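Local coordinates for protein inactive glucansucrase (Lactobacillus reuteri, PDB 5JBD) that belongs to glycoside hydrolase family 70 as an inactive, calcium-binding glucansucrase built round a TIM-barrel domain, at residues A[493-505]-A[511-523]. Numbering follows the deposited sequence.
Sequences RKQFVSGGQTMTK and LASVRYGKGVVDA
Strands 501-505 and 511-515 pair antiparallel through four backbone hydrogen bonds, two between Thr502 and Val514 and two between Thr504 and Ala512. Beyond the strands, loop 498-500 continues the pairing irregularly. Ser498 O accepts from Gly517 N, Gly500 O from Tyr516 N, and Gly500 N meets Val520 O almost straight (3.0 Å, 170° at the hydrogen), at the end of the type II turn Gly517-Val520. A water joins Ser498 OG to Gly519 N of this turn.

Among the side chains, Arg515 grips the loop side-on: NH2 and NE both converge on Gly499 O, at 2.7 and 3.0 Å, with NH2 lying on a lone pair and NE above the carbonyl plane. Bends at chi2 and chi3 turn the guanidinium so that its edge faces Gly499 O, while Val497 CG1 approaches NH1 and Gln501 CB packs on Arg515 CD. Arg515 NH1 also bonds Ser455 O, linking loop 498-500 to helix 446-455.

On the face carrying Gln501, Met503, Ser513 and Arg515, the extended Gln501 side chain passes obliquely across Arg515, its amide 25° from the guanidinium plane, and gives NE2 to Ser513 OG (2.8 Å), which lies in the plane of the Gln501 amide. Met503 CE touches both methyls of Leu511, and the pair packs on helix 364-367. On the face of Thr502 and Val514, Tyr516 OH lies 2.6 Å from Thr502 OG1, which reaches the ring at its edge and is also hydrogen-bonded to Asn375 OD1.

The arrangement is a beta hairpin following helix 483-496, with strand 375-376 flanking 501-505 and 537-542 flanking 510-515 in one antiparallel sheet.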
ATOM      1  N   ARG A 493      -9.079   0.539  29.310  1.00 23.41           N
ATOM      2  CA  ARG A 493     -10.016  -0.201  28.472  1.00 22.30           C
ATOM      3  C   ARG A 493     -10.114  -1.663  28.914  1.00 23.24           C
ATOM      4  O   ARG A 493     -11.228  -2.199  29.065  1.00 22.52           O
ATOM      5  CB  ARG A 493      -9.629  -0.138  27.006  1.00 23.12           C
ATOM      6  CG  ARG A 493     -10.666  -0.783  26.082  1.00 21.81           C
ATOM      7  CD  ARG A 493     -10.232  -0.690  24.629  1.00 21.61           C
ATOM      8  NE  ARG A 493     -11.318  -1.008  23.715  1.00 21.40           N
ATOM      9  CZ  ARG A 493     -11.572  -2.206  23.183  1.00 20.80           C
ATOM     10  NH1 ARG A 493     -10.818  -3.275  23.466  1.00 19.48           N
ATOM     11  NH2 ARG A 493     -12.617  -2.330  22.369  1.00 20.75           N
ATOM     12  N   LYS A 494      -8.961  -2.312  29.088  1.00 23.74           N
ATOM     13  CA  LYS A 494      -8.931  -3.716  29.472  1.00 25.98           C
ATOM     14  C   LYS A 494      -9.605  -3.938  30.833  1.00 25.29           C
ATOM     15  O   LYS A 494     -10.283  -4.945  31.035  1.00 24.52           O
ATOM     16  CB  LYS A 494      -7.488  -4.265  29.473  1.00 29.35           C
ATOM     17  CG  LYS A 494      -7.408  -5.742  29.822  1.00 35.49           C
ATOM     18  CD  LYS A 494      -5.986  -6.286  29.807  1.00 41.03           C
ATOM     19  CE  LYS A 494      -6.016  -7.784  30.073  1.00 45.71           C
ATOM     20  NZ  LYS A 494      -4.664  -8.402  30.000  1.00 49.16           N
ATOM     21  N   GLN A 495      -9.421  -2.996  31.751  1.00 24.72           N
ATOM     22  CA  GLN A 495      -9.996  -3.108  33.090  1.00 26.33           C
ATOM     23  C   GLN A 495     -11.493  -2.801  33.174  1.00 25.69           C
ATOM     24  O   GLN A 495     -12.179  -3.368  34.025  1.00 24.07           O
ATOM     25  CB  GLN A 495      -9.258  -2.190  34.081  1.00 28.11           C
ATOM     26  CG  GLN A 495      -7.773  -2.460  34.262  1.00 30.61           C
ATOM     27  CD  GLN A 495      -7.164  -1.502  35.273  1.00 34.18           C
ATOM     28  OE1 GLN A 495      -7.207  -0.288  35.099  1.00 34.99           O
ATOM     29  NE2 GLN A 495      -6.635  -2.044  36.349  1.00 36.73           N
ATOM     30  N   PHE A 496     -11.987  -1.891  32.331  1.00 23.77           N
ATOM     31  CA  PHE A 496     -13.285  -1.270  32.577  1.00 24.25           C
ATOM     32  C   PHE A 496     -14.317  -1.291  31.452  1.00 22.77           C
ATOM     33  O   PHE A 496     -15.508  -1.267  31.747  1.00 23.51           O
ATOM     34  CB  PHE A 496     -13.073   0.189  33.026  1.00 24.90           C
ATOM     35  CG  PHE A 496     -12.313   0.330  34.320  1.00 24.72           C
ATOM     36  CD1 PHE A 496     -12.867  -0.113  35.523  1.00 24.73           C
ATOM     37  CD2 PHE A 496     -11.069   0.948  34.345  1.00 25.17           C
ATOM     38  CE1 PHE A 496     -12.177   0.032  36.711  1.00 25.56           C
ATOM     39  CE2 PHE A 496     -10.369   1.085  35.542  1.00 25.89           C
ATOM     40  CZ  PHE A 496     -10.922   0.633  36.722  1.00 25.73           C
ATOM     41  N   VAL A 497     -13.880  -1.344  30.198  1.00 22.26           N
ATOM     42  CA  VAL A 497     -14.774  -1.089  29.068  1.00 21.75           C
ATOM     43  C   VAL A 497     -15.549  -2.353  28.660  1.00 21.83           C
ATOM     44  O   VAL A 497     -14.979  -3.296  28.109  1.00 22.81           O
ATOM     45  CB  VAL A 497     -13.993  -0.468  27.901  1.00 21.94           C
ATOM     46  CG1 VAL A 497     -14.818  -0.417  26.630  1.00 22.24           C
ATOM     47  CG2 VAL A 497     -13.520   0.919  28.290  1.00 22.67           C
ATOM     48  N   SER A 498     -16.847  -2.356  28.978  1.00 21.50           N
ATOM     49  CA  SER A 498     -17.766  -3.435  28.613  1.00 21.99           C
ATOM     50  C   SER A 498     -19.198  -2.951  28.846  1.00 22.28           C
ATOM     51  O   SER A 498     -19.393  -1.902  29.453  1.00 22.91           O
ATOM     52  CB  SER A 498     -17.485  -4.712  29.416  1.00 22.53           C
ATOM     53  OG  SER A 498     -18.232  -5.825  28.943  1.00 23.20           O
ATOM     54  N   GLY A 499     -20.175  -3.705  28.342  1.00 21.16           N
ATOM     55  CA  GLY A 499     -21.596  -3.392  28.523  1.00 22.42           C
ATOM     56  C   GLY A 499     -22.163  -2.486  27.459  1.00 21.84           C
ATOM     57  O   GLY A 499     -21.488  -2.169  26.474  1.00 22.08           O
ATOM     58  N   GLY A 500     -23.426  -2.087  27.660  1.00 21.13           N
ATOM     59  CA  GLY A 500     -24.113  -1.168  26.770  1.00 19.85           C
ATOM     60  C   GLY A 500     -23.423   0.175  26.685  1.00 19.99           C
ATOM     61  O   GLY A 500     -22.586   0.512  27.518  1.00 20.93           O
ATOM     62  N   GLN A 501     -23.751   0.929  25.640  1.00 20.63           N
ATOM     63  CA  GLN A 501     -23.195   2.258  25.441  1.00 20.83           C
ATOM     64  C   GLN A 501     -24.307   3.248  25.154  1.00 21.53           C
ATOM     65  O   GLN A 501     -25.207   2.962  24.354  1.00 20.81           O
ATOM     66  CB  GLN A 501     -22.218   2.293  24.260  1.00 20.94           C
ATOM     67  CG  GLN A 501     -21.598   3.673  24.031  1.00 20.46           C
ATOM     68  CD  GLN A 501     -20.524   3.670  22.963  1.00 20.18           C
ATOM     69  OE1 GLN A 501     -20.397   2.711  22.209  1.00 19.47           O
ATOM     70  NE2 GLN A 501     -19.738   4.739  22.897  1.00 20.84           N
ATOM     71  N   THR A 502     -24.198   4.420  25.771  1.00 21.84           N
ATOM     72  CA  THR A 502     -25.071   5.558  25.495  1.00 23.13           C
ATOM     73  C   THR A 502     -24.210   6.797  25.300  1.00 22.35           C
ATOM     74  O   THR A 502     -23.345   7.093  26.120  1.00 22.81           O
ATOM     75  CB  THR A 502     -26.070   5.790  26.659  1.00 24.29           C
ATOM     76  OG1 THR A 502     -26.823   4.591  26.892  1.00 23.31           O
ATOM     77  CG2 THR A 502     -27.041   6.948  26.355  1.00 26.67           C
ATOM     78  N   MET A 503     -24.426   7.495  24.196  1.00 22.11           N
ATOM     79  CA  MET A 503     -23.754   8.757  23.917  1.00 23.05           C
ATOM     80  C   MET A 503     -24.807   9.850  23.895  1.00 23.97           C
ATOM     81  O   MET A 503     -25.770   9.774  23.124  1.00 23.64           O
ATOM     82  CB  MET A 503     -23.056   8.730  22.571  1.00 24.54           C
ATOM     83  CG  MET A 503     -21.909   7.745  22.466  1.00 24.81           C
ATOM     84  SD  MET A 503     -21.013   7.875  20.895  1.00 27.28           S
ATOM     85  CE  MET A 503     -20.092   9.376  21.142  1.00 28.85           C
ATOM     86  N   THR A 504     -24.585  10.885  24.690  1.00 22.40           N
ATOM     87  CA  THR A 504     -25.586  11.916  24.958  1.00 24.10           C
ATOM     88  C   THR A 504     -24.950  13.309  24.932  1.00 23.41           C
ATOM     89  O   THR A 504     -23.941  13.519  25.593  1.00 23.16           O
ATOM     90  CB  THR A 504     -26.178  11.656  26.349  1.00 25.10           C
ATOM     91  OG1 THR A 504     -26.775  10.357  26.381  1.00 27.19           O
ATOM     92  CG2 THR A 504     -27.236  12.676  26.714  1.00 27.19           C
ATOM     93  N   LYS A 505     -25.518  14.238  24.163  1.00 23.09           N
ATOM     94  CA  LYS A 505     -25.047  15.627  24.171  1.00 23.81           C
ATOM     95  C   LYS A 505     -25.476  16.317  25.461  1.00 23.84           C
ATOM     96  O   LYS A 505     -26.657  16.267  25.830  1.00 21.53           O
ATOM     97  CB  LYS A 505     -25.578  16.417  22.982  1.00 24.49           C
ATOM     98  CG  LYS A 505     -24.925  16.045  21.662  1.00 24.92           C
ATOM     99  CD  LYS A 505     -25.535  16.840  20.521  1.00 26.64           C
ATOM    100  CE  LYS A 505     -25.123  18.298  20.563  1.00 27.46           C
ATOM    101  NZ  LYS A 505     -25.552  19.047  19.352  1.00 28.22           N
ATOM    102  N   LEU A 511     -20.302  16.096  24.696  1.00 23.23           N
ATOM    103  CA  LEU A 511     -21.045  14.871  24.955  1.00 22.57           C
ATOM    104  C   LEU A 511     -20.410  13.985  26.009  1.00 22.13           C
ATOM    105  O   LEU A 511     -19.221  14.131  26.329  1.00 22.84           O
ATOM    106  CB  LEU A 511     -21.284  14.118  23.653  1.00 24.37           C
ATOM    107  CG  LEU A 511     -20.163  13.373  22.930  1.00 25.88           C
ATOM    108  CD1 LEU A 511     -19.726  12.102  23.657  1.00 24.89           C
ATOM    109  CD2 LEU A 511     -20.651  13.020  21.532  1.00 26.47           C
ATOM    110  N   ALA A 512     -21.231  13.078  26.539  1.00 20.45           N
ATOM    111  CA  ALA A 512     -20.823  12.013  27.456  1.00 19.31           C
ATOM    112  C   ALA A 512     -21.059  10.676  26.768  1.00 20.03           C
ATOM    113  O   ALA A 512     -22.168  10.414  26.254  1.00 20.25           O
ATOM    114  CB  ALA A 512     -21.612  12.097  28.756  1.00 19.70           C
ATOM    115  N   SER A 513     -19.999   9.873  26.685  1.00 20.12           N
ATOM    116  CA  SER A 513     -20.060   8.505  26.161  1.00 19.63           C
ATOM    117  C   SER A 513     -19.829   7.576  27.340  1.00 20.46           C
ATOM    118  O   SER A 513     -18.769   7.618  27.954  1.00 21.13           O
ATOM    119  CB  SER A 513     -19.001   8.282  25.091  1.00 18.83           C
ATOM    120  OG  SER A 513     -19.148   6.997  24.521  1.00 18.16           O
ATOM    121  N   VAL A 514     -20.856   6.788  27.670  1.00 20.36           N
ATOM    122  CA  VAL A 514     -20.877   5.977  28.878  1.00 21.75           C
ATOM    123  C   VAL A 514     -20.956   4.505  28.499  1.00 22.40           C
ATOM    124  O   VAL A 514     -21.794   4.136  27.665  1.00 22.20           O
ATOM    125  CB  VAL A 514     -22.084   6.337  29.773  1.00 22.09           C
ATOM    126  CG1 VAL A 514     -22.248   5.342  30.918  1.00 23.17           C
ATOM    127  CG2 VAL A 514     -21.906   7.750  30.350  1.00 22.65           C
ATOM    128  N   ARG A 515     -20.111   3.686  29.122  1.00 21.40           N
ATOM    129  CA  ARG A 515     -20.250   2.227  29.081  1.00 21.33           C
ATOM    130  C   ARG A 515     -20.732   1.730  30.434  1.00 21.23           C
ATOM    131  O   ARG A 515     -20.233   2.169  31.470  1.00 22.18           O
ATOM    132  CB  ARG A 515     -18.923   1.569  28.666  1.00 20.86           C
ATOM    133  CG  ARG A 515     -18.422   1.980  27.276  1.00 20.50           C
ATOM    134  CD  ARG A 515     -19.383   1.582  26.153  1.00 20.28           C
ATOM    135  NE  ARG A 515     -19.554   0.129  26.061  1.00 20.50           N
ATOM    136  CZ  ARG A 515     -18.687  -0.720  25.500  1.00 20.93           C
ATOM    137  NH1 ARG A 515     -17.556  -0.283  24.956  1.00 20.59           N
ATOM    138  NH2 ARG A 515     -18.954  -2.034  25.488  1.00 20.19           N
ATOM    139  N   TYR A 516     -21.724   0.844  30.436  1.00 21.21           N
ATOM    140  CA  TYR A 516     -22.412   0.484  31.692  1.00 22.91           C
ATOM    141  C   TYR A 516     -21.725  -0.621  32.491  1.00 23.60           C
ATOM    142  O   TYR A 516     -22.040  -0.793  33.667  1.00 23.81           O
ATOM    143  CB  TYR A 516     -23.889   0.127  31.434  1.00 22.85           C
ATOM    144  CG  TYR A 516     -24.671   1.300  30.902  1.00 22.89           C
ATOM    145  CD1 TYR A 516     -24.945   2.399  31.717  1.00 23.80           C
ATOM    146  CD2 TYR A 516     -25.119   1.334  29.595  1.00 22.81           C
ATOM    147  CE1 TYR A 516     -25.622   3.513  31.237  1.00 23.79           C
ATOM    148  CE2 TYR A 516     -25.837   2.430  29.111  1.00 22.61           C
ATOM    149  CZ  TYR A 516     -26.078   3.517  29.938  1.00 23.88           C
ATOM    150  OH  TYR A 516     -26.777   4.613  29.475  1.00 25.07           O
ATOM    151  N   GLY A 517     -20.786  -1.347  31.874  1.00 22.93           N
ATOM    152  CA  GLY A 517     -20.007  -2.376  32.576  1.00 23.97           C
ATOM    153  C   GLY A 517     -20.320  -3.788  32.104  1.00 25.15           C
ATOM    154  O   GLY A 517     -21.347  -4.037  31.454  1.00 23.90           O
ATOM    155  N   LYS A 518     -19.431  -4.718  32.438  1.00 26.40           N
ATOM    156  CA  LYS A 518     -19.584  -6.108  32.011  1.00 26.28           C
ATOM    157  C   LYS A 518     -20.877  -6.688  32.588  1.00 25.35           C
ATOM    158  O   LYS A 518     -21.133  -6.573  33.782  1.00 26.31           O
ATOM    159  CB  LYS A 518     -18.384  -6.959  32.432  1.00 26.72           C
ATOM    160  CG  LYS A 518     -18.382  -8.315  31.743  1.00 27.85           C
ATOM    161  CD  LYS A 518     -17.262  -9.215  32.204  1.00 30.53           C
ATOM    162  CE  LYS A 518     -17.405 -10.581  31.542  1.00 32.51           C
ATOM    163  NZ  LYS A 518     -16.415 -11.519  32.107  1.00 37.85           N
ATOM    164  N   GLY A 519     -21.698  -7.282  31.722  1.00 25.32           N
ATOM    165  CA  GLY A 519     -23.005  -7.815  32.134  1.00 25.56           C
ATOM    166  C   GLY A 519     -24.065  -6.766  32.473  1.00 26.05           C
ATOM    167  O   GLY A 519     -25.053  -7.093  33.113  1.00 26.03           O
ATOM    168  N   VAL A 520     -23.860  -5.515  32.041  1.00 25.67           N
ATOM    169  CA  VAL A 520     -24.829  -4.427  32.267  1.00 25.74           C
ATOM    170  C   VAL A 520     -25.284  -3.976  30.898  1.00 25.11           C
ATOM    171  O   VAL A 520     -24.581  -3.240  30.207  1.00 23.44           O
ATOM    172  CB  VAL A 520     -24.220  -3.251  33.062  1.00 25.37           C
ATOM    173  CG1 VAL A 520     -25.322  -2.327  33.545  1.00 26.21           C
ATOM    174  CG2 VAL A 520     -23.422  -3.778  34.250  1.00 26.20           C
ATOM    175  N   VAL A 521     -26.474  -4.426  30.522  1.00 26.88           N
ATOM    176  CA  VAL A 521     -26.993  -4.237  29.169  1.00 27.12           C
ATOM    177  C   VAL A 521     -27.320  -2.776  28.848  1.00 25.22           C
ATOM    178  O   VAL A 521     -27.029  -2.309  27.748  1.00 24.50           O
ATOM    179  CB  VAL A 521     -28.227  -5.149  28.939  1.00 30.10           C
ATOM    180  CG1 VAL A 521     -29.015  -4.732  27.707  1.00 31.46           C
ATOM    181  CG2 VAL A 521     -27.767  -6.602  28.819  1.00 31.45           C
ATOM    182  N   ASP A 522     -27.936  -2.063  29.794  1.00 25.10           N
ATOM    183  CA  ASP A 522     -28.318  -0.655  29.567  1.00 25.85           C
ATOM    184  C   ASP A 522     -28.408   0.148  30.874  1.00 24.85           C
ATOM    185  O   ASP A 522     -28.051  -0.358  31.936  1.00 25.65           O
ATOM    186  CB  ASP A 522     -29.612  -0.596  28.740  1.00 24.44           C
ATOM    187  CG  ASP A 522     -30.844  -1.102  29.495  1.00 26.12           C
ATOM    188  OD1 ASP A 522     -30.892  -1.111  30.749  1.00 25.06           O
ATOM    189  OD2 ASP A 522     -31.801  -1.484  28.806  1.00 29.52           O
ATOM    190  N   ALA A 523     -28.867   1.395  30.787  1.00 25.36           N
ATOM    191  CA  ALA A 523     -28.918   2.301  31.940  1.00 25.64           C
ATOM    192  C   ALA A 523     -29.851   1.850  33.081  1.00 25.73           C
ATOM    193  O   ALA A 523     -29.733   2.350  34.193  1.00 26.57           O
ATOM    194  CB  ALA A 523     -29.307   3.716  31.493  1.00 25.71           C
TER
HETATM  195  O   HOH W   1     -20.934  -7.378  28.970  1.00 24.82           O